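Side-chain contacts in probable starch synthase 4, chloroplastic/amyloplastic (Arabidopsis thaliana, PDB 6GNE), which is probably a starch synthase, a glycosyltransferase of the GT-B clan, modelled here with adenosine-5'-diphosphate and glycans bound: residues Q115-F118 against R119-Y123; H145-Q148 against T149-A153; P154-D158 against L159-K163. All coordinates share one frame; numbering follows the deposited sequence.

Overall arrangement
All three contacts are local and follow one another along the chain, so none closes a long loop and none nests in or crosses another. Contact 1 is the first turn of helix 117-134. Contact 2 comes where strand 141-145 ends and helix 146-150 begins, in a glycan pocket. Contact 3 continues directly from contact 2 and covers the later part of helix 152-160 and its exit. Contacts 1 and 2 touch, with centres about 11 Å apart: Phe118 meets Phe151, and Asp117 meets Trp147. Contact 3 lies about 20 Å from contact 1, centre to centre, but Leu155, Leu159 and Tyr160 still pack on helix 117-134.

Contact 1 of 3, residues Q115-F118 against R119-Y123; sequences QDDF and RRFSY
The guanidinium of Arg120 has Asp117 OD1 at its edge, in plane, and CZ of Phe121 over one face, near the rim. CZ of Phe121 stands 4.0 Å above that plane. NH1 of Arg120 gives Asp117 OD1 a hydrogen bond of 2.8 Å within a salt bridge. The carboxylate takes it on its syn side, though 29° out of its own plane. A bend at chi3 (73°) swings the Arg120 head back beside Asp117. The Phe121 ring also runs alongside the Asp117 carboxylate, with the two planes steeply inclined. Asp116 OD1 lies 3.7 Å from CD of Arg120, but its charged partner is Arg108. Arg119 likewise turns elsewhere, to Asp76.

The backbone is the opening turn of helix 117-134. Arg120 N bonds to Asp116 O at 3.0 Å and Phe121 N to Asp117 O at 2.9 Å. Phe118 O accepts twice, from Ser122 N and from Ser122 OG at 2.8 Å, on opposite faces of its carbonyl plane. Ser122 OG sits between its own backbone N and carbonyl carbon (chi1 63°), which folds it back onto the helix.

Arg120 also bonds through NE to Phe105 O and through NH1 to Phe111 O, while Asp117 OD2 takes Gly113 N. The two buried charges probably offset each other, and the backbone bonds to both groups would limit rotation of the guanidinium.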
loop_
_atom_site.group_PDB
_atom_site.type_symbol
_atom_site.label_atom_id
_atom_site.label_comp_id
_atom_site.label_asym_id
_atom_site.label_seq_id
_atom_site.Cartn_x
_atom_site.Cartn_y
_atom_site.Cartn_z
ATOM N N GLN A 115 -17.373 10.900 7.407
ATOM C CA GLN A 115 -18.122 11.729 6.465
ATOM C C GLN A 115 -17.374 13.019 6.120
ATOM O O GLN A 115 -17.499 13.544 5.022
ATOM C CB GLN A 115 -19.551 12.023 7.001
ATOM C CG GLN A 115 -20.627 12.326 5.940
ATOM C CD GLN A 115 -20.864 11.184 4.894
ATOM O OE1 GLN A 115 -20.452 10.005 5.067
ATOM N NE2 GLN A 115 -21.544 11.542 3.794
ATOM N N ASP A 116 -16.562 13.512 7.041
ATOM C CA ASP A 116 -15.765 14.715 6.803
ATOM C C ASP A 116 -14.271 14.418 6.533
ATOM O O ASP A 116 -13.423 15.192 6.930
ATOM C CB ASP A 116 -15.961 15.697 7.980
ATOM C CG ASP A 116 -15.418 15.164 9.315
ATOM O OD1 ASP A 116 -15.278 13.934 9.474
ATOM O OD2 ASP A 116 -15.127 15.982 10.210
ATOM N N ASP A 117 -13.951 13.316 5.846
ATOM C CA ASP A 117 -12.531 12.987 5.535
ATOM C C ASP A 117 -11.789 14.150 4.868
ATOM O O ASP A 117 -10.622 14.406 5.180
ATOM C CB ASP A 117 -12.392 11.725 4.650
ATOM C CG ASP A 117 -12.357 10.425 5.446
ATOM O OD1 ASP A 117 -12.316 10.430 6.691
ATOM O OD2 ASP A 117 -12.332 9.368 4.811
ATOM N N PHE A 118 -12.474 14.850 3.962
ATOM C CA PHE A 118 -11.889 15.959 3.223
ATOM C C PHE A 118 -11.329 17.021 4.190
ATOM O O PHE A 118 -10.179 17.485 4.051
ATOM C CB PHE A 118 -12.931 16.573 2.274
ATOM C CG PHE A 118 -12.334 17.512 1.273
ATOM C CD1 PHE A 118 -12.020 18.816 1.620
ATOM C CD2 PHE A 118 -12.057 17.076 -0.024
ATOM C CE1 PHE A 118 -11.441 19.666 0.707
ATOM C CE2 PHE A 118 -11.465 17.923 -0.950
ATOM C CZ PHE A 118 -11.167 19.225 -0.578
ATOM N N ARG A 119 -12.161 17.397 5.164
ATOM C CA ARG A 119 -11.781 18.377 6.152
ATOM C C ARG A 119 -10.648 17.847 7.045
ATOM O O ARG A 119 -9.651 18.553 7.270
ATOM C CB ARG A 119 -12.992 18.803 6.981
ATOM C CG ARG A 119 -13.957 19.705 6.214
ATOM C CD ARG A 119 -15.305 19.875 6.920
ATOM N NE ARG A 119 -15.186 20.357 8.295
ATOM C CZ ARG A 119 -14.847 21.601 8.652
ATOM N NH1 ARG A 119 -14.773 21.905 9.942
ATOM N NH2 ARG A 119 -14.549 22.538 7.750
ATOM N N ARG A 120 -10.809 16.605 7.515
ATOM C CA ARG A 120 -9.826 15.923 8.352
ATOM C C ARG A 120 -8.440 16.009 7.719
ATOM O O ARG A 120 -7.504 16.509 8.332
ATOM C CB ARG A 120 -10.203 14.450 8.562
ATOM C CG ARG A 120 -11.441 14.176 9.402
ATOM C CD ARG A 120 -11.790 12.694 9.441
ATOM N NE ARG A 120 -10.843 11.941 10.289
ATOM C CZ ARG A 120 -10.427 10.683 10.099
ATOM N NH1 ARG A 120 -10.832 9.941 9.065
ATOM N NH2 ARG A 120 -9.574 10.141 10.966
ATOM N N PHE A 121 -8.300 15.579 6.473
ATOM C CA PHE A 121 -6.961 15.487 5.882
ATOM C C PHE A 121 -6.424 16.788 5.244
ATOM O O PHE A 121 -5.207 17.007 5.190
ATOM C CB PHE A 121 -6.881 14.274 4.952
ATOM C CG PHE A 121 -7.016 12.953 5.680
ATOM C CD1 PHE A 121 -5.957 12.460 6.428
ATOM C CD2 PHE A 121 -8.204 12.220 5.635
ATOM C CE1 PHE A 121 -6.065 11.252 7.094
ATOM C CE2 PHE A 121 -8.328 11.017 6.317
ATOM C CZ PHE A 121 -7.263 10.523 7.046
ATOM N N SER A 122 -7.301 17.659 4.764
ATOM C CA SER A 122 -6.863 19.002 4.368
ATOM C C SER A 122 -6.356 19.795 5.593
ATOM O O SER A 122 -5.373 20.533 5.487
ATOM C CB SER A 122 -7.957 19.772 3.610
ATOM O OG SER A 122 -9.091 19.986 4.417
ATOM N N TYR A 123 -7.001 19.647 6.752
ATOM C CA TYR A 123 -6.462 20.251 7.988
ATOM C C TYR A 123 -5.055 19.748 8.279
ATOM O O TYR A 123 -4.124 20.535 8.489
ATOM C CB TYR A 123 -7.346 19.960 9.206
ATOM C CG TYR A 123 -6.821 20.571 10.503
ATOM C CD1 TYR A 123 -5.824 19.920 11.266
ATOM C CD2 TYR A 123 -7.310 21.797 10.971
ATOM C CE1 TYR A 123 -5.348 20.487 12.440
ATOM C CE2 TYR A 123 -6.835 22.359 12.154
ATOM C CZ TYR A 123 -5.857 21.710 12.884
ATOM O OH TYR A 123 -5.410 22.268 14.068
#

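Contact 2 of 3, residues H145-Q148 against T149-A153. With GLC (alpha-D-glucopyranose), chain C; AC1 (4,6-dideoxy-4-{[(1S,4R,5S,6S)-4,5,6-trihydroxy-3-(hydroxymethyl)cyclohex-2-en-1-yl]amino}-alpha-D-glucopyranose), chain B.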
loop_
_atom_site.group_PDB
_atom_site.type_symbol
_atom_site.label_atom_id
_atom_site.label_comp_id
_atom_site.label_asym_id
_atom_site.label_seq_id
_atom_site.Cartn_x
_atom_site.Cartn_y
_atom_site.Cartn_z
ATOM N N HIS A 145 1.673 11.754 -0.189
ATOM C CA HIS A 145 1.040 10.477 -0.634
ATOM C C HIS A 145 -0.492 10.517 -0.722
ATOM O O HIS A 145 -1.180 10.776 0.266
ATOM C CB HIS A 145 1.479 9.371 0.294
ATOM C CG HIS A 145 2.962 9.220 0.345
ATOM N ND1 HIS A 145 3.642 8.291 -0.422
ATOM C CD2 HIS A 145 3.910 9.933 0.998
ATOM C CE1 HIS A 145 4.940 8.405 -0.197
ATOM N NE2 HIS A 145 5.128 9.400 0.653
ATOM N N ASP A 146 -1.018 10.285 -1.928
ATOM C CA ASP A 146 -2.464 10.091 -2.168
ATOM C C ASP A 146 -3.301 11.326 -1.872
ATOM O O ASP A 146 -2.762 12.367 -1.493
ATOM C CB ASP A 146 -2.992 8.817 -1.462
ATOM C CG ASP A 146 -2.824 7.576 -2.296
ATOM O OD1 ASP A 146 -1.919 7.556 -3.134
ATOM O OD2 ASP A 146 -3.605 6.614 -2.172
ATOM N N TRP A 147 -4.614 11.230 -2.075
ATOM C CA TRP A 147 -5.457 12.418 -2.038
ATOM C C TRP A 147 -5.416 13.113 -0.686
ATOM O O TRP A 147 -5.474 14.344 -0.645
ATOM C CB TRP A 147 -6.900 12.109 -2.489
ATOM C CG TRP A 147 -7.756 11.439 -1.461
ATOM C CD1 TRP A 147 -7.980 10.110 -1.323
ATOM C CD2 TRP A 147 -8.506 12.088 -0.422
ATOM N NE1 TRP A 147 -8.818 9.888 -0.257
ATOM C CE2 TRP A 147 -9.155 11.082 0.313
ATOM C CE3 TRP A 147 -8.683 13.423 -0.048
ATOM C CZ2 TRP A 147 -9.987 11.364 1.398
ATOM C CZ3 TRP A 147 -9.508 13.716 1.028
ATOM C CH2 TRP A 147 -10.153 12.686 1.744
ATOM N N GLN A 148 -5.276 12.357 0.397
ATOM C CA GLN A 148 -5.294 12.939 1.741
ATOM C C GLN A 148 -4.211 14.021 1.974
ATOM O O GLN A 148 -4.458 15.026 2.644
ATOM C CB GLN A 148 -5.183 11.853 2.812
ATOM C CG GLN A 148 -6.413 10.946 2.925
ATOM C CD GLN A 148 -6.351 9.707 2.019
ATOM O OE1 GLN A 148 -5.585 9.672 1.053
ATOM N NE2 GLN A 148 -7.157 8.686 2.342
ATOM N N THR A 149 -3.029 13.837 1.397
ATOM C CA THR A 149 -1.962 14.820 1.501
ATOM C C THR A 149 -1.593 15.462 0.161
ATOM O O THR A 149 -0.541 16.101 0.041
ATOM C CB THR A 149 -0.724 14.190 2.134
ATOM O OG1 THR A 149 -0.162 13.228 1.237
ATOM C CG2 THR A 149 -1.101 13.545 3.436
ATOM N N ALA A 150 -2.467 15.307 -0.840
ATOM C CA ALA A 150 -2.319 15.993 -2.114
ATOM C C ALA A 150 -2.390 17.499 -1.946
ATOM O O ALA A 150 -1.773 18.231 -2.710
ATOM C CB ALA A 150 -3.407 15.534 -3.056
ATOM N N PHE A 151 -3.129 17.949 -0.939
ATOM C CA PHE A 151 -3.269 19.361 -0.627
ATOM C C PHE A 151 -1.948 20.060 -0.336
ATOM O O PHE A 151 -1.879 21.272 -0.462
ATOM C CB PHE A 151 -4.195 19.584 0.577
ATOM C CG PHE A 151 -5.532 18.903 0.471
ATOM C CD1 PHE A 151 -6.565 19.486 -0.242
ATOM C CD2 PHE A 151 -5.753 17.688 1.101
ATOM C CE1 PHE A 151 -7.788 18.876 -0.334
ATOM C CE2 PHE A 151 -6.969 17.052 1.004
ATOM C CZ PHE A 151 -7.999 17.654 0.290
ATOM N N VAL A 152 -0.931 19.313 0.084
ATOM C CA VAL A 152 0.384 19.873 0.365
ATOM C C VAL A 152 1.007 20.634 -0.831
ATOM O O VAL A 152 1.577 21.712 -0.640
ATOM C CB VAL A 152 1.345 18.769 0.864
ATOM C CG1 VAL A 152 2.789 19.244 0.874
ATOM C CG2 VAL A 152 0.964 18.311 2.258
ATOM N N ALA A 153 0.888 20.088 -2.042
ATOM C CA ALA A 153 1.502 20.702 -3.233
ATOM C C ALA A 153 1.036 22.143 -3.506
ATOM O O ALA A 153 1.869 23.035 -3.536
ATOM C CB ALA A 153 1.316 19.819 -4.471
HETATM C C1 GLC C . -10.914 5.323 1.801
HETATM C C2 GLC C . -9.732 6.280 1.661
HETATM C C3 GLC C . -8.726 5.745 0.643
HETATM C C4 GLC C . -8.256 4.375 1.117
HETATM C C5 GLC C . -9.460 3.449 1.202
HETATM C C6 GLC C . -9.060 2.084 1.748
HETATM O O2 GLC C . -10.211 7.578 1.313
HETATM O O3 GLC C . -7.606 6.612 0.521
HETATM O O4 GLC C . -7.266 3.857 0.232
HETATM O O5 GLC C . -10.448 4.004 2.085
HETATM O O6 GLC C . -10.242 1.318 2.013
HETATM C C1 AC1 B . -5.932 3.853 0.741
HETATM O O2 AC1 B . -5.339 5.606 -0.828
HETATM C C2 AC1 B . -4.940 4.318 -0.330
HETATM C C4A AC1 B . -0.711 -0.542 -3.904
HETATM C C3 AC1 B . -4.787 3.274 -1.448
HETATM O O3 AC1 B . -3.801 3.771 -2.357
HETATM C C4 AC1 B . -4.397 1.920 -0.847
HETATM N N4A AC1 B . -4.145 0.855 -1.835
HETATM C C5 AC1 B . -5.517 1.554 0.130
HETATM O O5 AC1 B . -5.584 2.535 1.168
HETATM C C6 AC1 B . -5.296 0.228 0.837
HETATM C C1B AC1 B . -3.086 0.898 -2.853
HETATM C C2B AC1 B . -3.219 -0.184 -3.954
HETATM O O2B AC1 B . -4.478 -0.883 -3.922
HETATM C C3B AC1 B . -2.081 -1.198 -3.987
HETATM O O3B AC1 B . -2.129 -1.823 -5.266
HETATM O O4 AC1 B . 0.290 -1.559 -3.843
HETATM C C5B AC1 B . -0.619 0.398 -2.739
HETATM C C7B AC1 B . -1.704 0.994 -2.235
HETATM C C6B AC1 B . 0.734 0.733 -2.156
HETATM O O6B AC1 B . 1.553 1.399 -3.125
#
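Trp147, lying beside Phe151, offers its indole edge to a glucose: NE1 donates to O2 of GLC (chain C) at 3.1 Å, in the ring plane. Gln148 works on the same sugar. Its NE2 donates to O3 of that glucose at 2.8 Å. A bend at chi2 (90°) lays the Gln148 amide over one face of the indole, CD 3.4 Å above the Trp147 plane. Asp146 serves the next group, where OD2 receives a hydrogen bond of 2.9 Å from O3 of AC1. O2 of AC1 is also beside OD2, but modelled too close for its length to be trusted.

Behind this first shell, Asp146 OD1 is held by His175 N. Thr149 OG1 accepts from His145 N at 2.8 Å, tying the end of the strand to the turn that follows. The helix here is weakly bonded. Thr149 N reaches Asp146 O at 3.3 Å and Ala150 N reaches Trp147 O, both from above the carbonyl plane. Phe151 lies alongside Trp147, pointing the same way, its CE2 4.1 Å from CE3 of Trp147. Gln148 O sits at the edge of the Phe151 ring. Phe151 in turn meets Phe118 edge-to-face.

AC1 is also hydrogen-bonded to residues of the other domain, among them Gln321, Glu397 and Gly400. A strand end passing into a short helix, with side chains facing the gap between two domains, is how Rossmann-like GT-B enzymes line their interdomain cleft.

Contact 3 of 3, residues P154-D158 against L159-K163. With GLC (alpha-D-glucopyranose), chain D.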
loop_
_atom_site.group_PDB
_atom_site.type_symbol
_atom_site.label_atom_id
_atom_site.label_comp_id
_atom_site.label_asym_id
_atom_site.label_seq_id
_atom_site.Cartn_x
_atom_site.Cartn_y
_atom_site.Cartn_z
ATOM N N PRO A 154 -0.279 22.375 -3.682
ATOM C CA PRO A 154 -0.723 23.768 -3.863
ATOM C C PRO A 154 -0.526 24.648 -2.620
ATOM O O PRO A 154 -0.162 25.823 -2.776
ATOM C CB PRO A 154 -2.212 23.638 -4.204
ATOM C CG PRO A 154 -2.609 22.285 -3.678
ATOM C CD PRO A 154 -1.398 21.425 -3.826
ATOM N N LEU A 155 -0.743 24.100 -1.422
ATOM C CA LEU A 155 -0.448 24.813 -0.178
ATOM C C LEU A 155 0.991 25.315 -0.117
ATOM O O LEU A 155 1.231 26.516 0.151
ATOM C CB LEU A 155 -0.767 23.959 1.050
ATOM C CG LEU A 155 -2.268 23.860 1.395
ATOM C CD1 LEU A 155 -2.559 22.788 2.429
ATOM C CD2 LEU A 155 -2.800 25.188 1.892
ATOM N N TYR A 156 1.940 24.428 -0.418
ATOM C CA TYR A 156 3.359 24.790 -0.376
ATOM C C TYR A 156 3.667 25.984 -1.273
ATOM O O TYR A 156 4.283 26.942 -0.823
ATOM C CB TYR A 156 4.249 23.608 -0.767
ATOM C CG TYR A 156 5.727 23.916 -0.683
ATOM C CD1 TYR A 156 6.354 24.030 0.540
ATOM C CD2 TYR A 156 6.495 24.097 -1.828
ATOM C CE1 TYR A 156 7.717 24.298 0.623
ATOM C CE2 TYR A 156 7.856 24.359 -1.763
ATOM C CZ TYR A 156 8.463 24.458 -0.539
ATOM O OH TYR A 156 9.805 24.733 -0.452
ATOM N N TRP A 157 3.215 25.919 -2.528
ATOM C CA TRP A 157 3.533 26.953 -3.511
ATOM C C TRP A 157 2.773 28.261 -3.269
ATOM O O TRP A 157 3.342 29.333 -3.406
ATOM C CB TRP A 157 3.328 26.431 -4.944
ATOM C CG TRP A 157 4.319 25.361 -5.279
ATOM C CD1 TRP A 157 4.047 24.084 -5.589
ATOM C CD2 TRP A 157 5.755 25.479 -5.295
ATOM N NE1 TRP A 157 5.215 23.379 -5.797
ATOM C CE2 TRP A 157 6.277 24.216 -5.611
ATOM C CE3 TRP A 157 6.648 26.546 -5.086
ATOM C CZ2 TRP A 157 7.652 23.969 -5.730
ATOM C CZ3 TRP A 157 8.022 26.305 -5.197
ATOM C CH2 TRP A 157 8.503 25.021 -5.527
ATOM N N ASP A 158 1.510 28.166 -2.878
ATOM C CA ASP A 158 0.678 29.349 -2.683
ATOM C C ASP A 158 0.910 30.039 -1.339
ATOM O O ASP A 158 0.904 31.257 -1.282
ATOM C CB ASP A 158 -0.797 28.995 -2.933
ATOM C CG ASP A 158 -1.102 28.713 -4.422
ATOM O OD1 ASP A 158 -0.181 28.647 -5.287
ATOM O OD2 ASP A 158 -2.307 28.547 -4.726
ATOM N N LEU A 159 1.207 29.287 -0.281
ATOM C CA LEU A 159 1.314 29.881 1.068
ATOM C C LEU A 159 2.631 29.718 1.853
ATOM O O LEU A 159 2.811 30.417 2.871
ATOM C CB LEU A 159 0.155 29.375 1.919
ATOM C CG LEU A 159 -1.259 29.642 1.365
ATOM C CD1 LEU A 159 -2.330 28.917 2.174
ATOM C CD2 LEU A 159 -1.561 31.138 1.260
ATOM N N TYR A 160 3.541 28.841 1.424
ATOM C CA TYR A 160 4.745 28.555 2.224
ATOM C C TYR A 160 6.105 28.862 1.586
ATOM O O TYR A 160 7.030 29.245 2.309
ATOM C CB TYR A 160 4.708 27.121 2.744
ATOM C CG TYR A 160 3.682 26.943 3.836
ATOM C CD1 TYR A 160 2.333 26.792 3.523
ATOM C CD2 TYR A 160 4.048 26.950 5.184
ATOM C CE1 TYR A 160 1.380 26.651 4.517
ATOM C CE2 TYR A 160 3.095 26.783 6.188
ATOM C CZ TYR A 160 1.764 26.639 5.841
ATOM O OH TYR A 160 0.818 26.488 6.810
ATOM N N ALA A 161 6.229 28.681 0.265
ATOM C CA ALA A 161 7.383 29.203 -0.502
ATOM C C ALA A 161 7.572 30.713 -0.377
ATOM O O ALA A 161 8.718 31.137 -0.253
ATOM C CB ALA A 161 7.343 28.777 -1.964
ATOM N N PRO A 162 6.465 31.522 -0.385
ATOM C CA PRO A 162 6.560 32.984 -0.134
ATOM C C PRO A 162 6.507 33.437 1.359
ATOM O O PRO A 162 6.268 34.617 1.636
ATOM C CB PRO A 162 5.364 33.551 -0.937
ATOM C CG PRO A 162 4.366 32.443 -1.001
ATOM C CD PRO A 162 5.068 31.133 -0.700
ATOM N N LYS A 163 6.658 32.511 2.297
ATOM C CA LYS A 163 6.709 32.809 3.742
ATOM C C LYS A 163 8.084 32.482 4.360
ATOM O O LYS A 163 8.238 32.566 5.587
ATOM C CB LYS A 163 5.612 32.004 4.483
ATOM C CG LYS A 163 4.360 32.790 4.833
ATOM C CD LYS A 163 3.514 32.007 5.849
ATOM C CE LYS A 163 2.425 32.855 6.498
ATOM N NZ LYS A 163 1.204 32.864 5.647
HETATM C C1 GLC D . 8.418 26.554 -9.129
HETATM C C2 GLC D . 7.898 25.185 -9.558
HETATM C C3 GLC D . 6.489 25.304 -10.143
HETATM C C4 GLC D . 5.576 26.103 -9.228
HETATM C C5 GLC D . 6.176 27.442 -8.823
HETATM C C6 GLC D . 5.264 28.194 -7.842
HETATM O O1 GLC D . 8.689 27.342 -10.304
HETATM O O2 GLC D . 8.811 24.649 -10.523
HETATM O O3 GLC D . 5.883 24.028 -10.343
HETATM O O4 GLC D . 4.399 26.388 -9.953
HETATM O O5 GLC D . 7.476 27.212 -8.260
HETATM O O6 GLC D . 4.725 29.395 -8.421
#
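A second glycan site, with Trp157, Asp158, Ile221, Phe222 and Asn224, is built partly on helix 152-160, which widens into a pi-type turn where Trp157 touches Ala161. The glucose GLC (chain D) covers one face of the Trp157 indole. Its O5 stands 3.2 Å above the ring plane, toward the rim, and its C6 also lies close to CE3. Tyr156 backs the opposite face, with CD2 3.7 Å above the centre of the Trp157 ring. The indole lies between the sugar on one face and the edge of the Tyr156 ring on the other. Ala161 CB meets CE3 of Trp157 at 3.9 Å.

Helix 152-160 nears its end here. Leu159 N bonds to Leu155 O at 2.8 Å, an ordinary helical step. Tyr156 O then takes two donors: Tyr160 N from above the carbonyl plane, and Ala161 N at 2.8 Å, nearly straight (167°). The second bond spans five residues and makes the wider turn. It also brings Ala161 in beside the two aromatic rings.

Leu155, Leu159 and Tyr160 face helix 117-134. Leu155 CD2 meets Leu159 CD1 at 3.8 Å, and both leucines touch Arg126. The Tyr160 hydroxyl is hydrogen-bonded to Arg126 and Glu130. Tyr156, its CG opposite the backbone N (chi1 -178°), brings CD1 near CB of Tyr160 but turns to Ile170, and its hydroxyl bonds to Ala168 N. The edge of the Tyr160 ring presents CD1 to Leu155 O, 3.6 Å away. Beyond the turn, Pro162 CG rests 3.7 Å from Asp158 O.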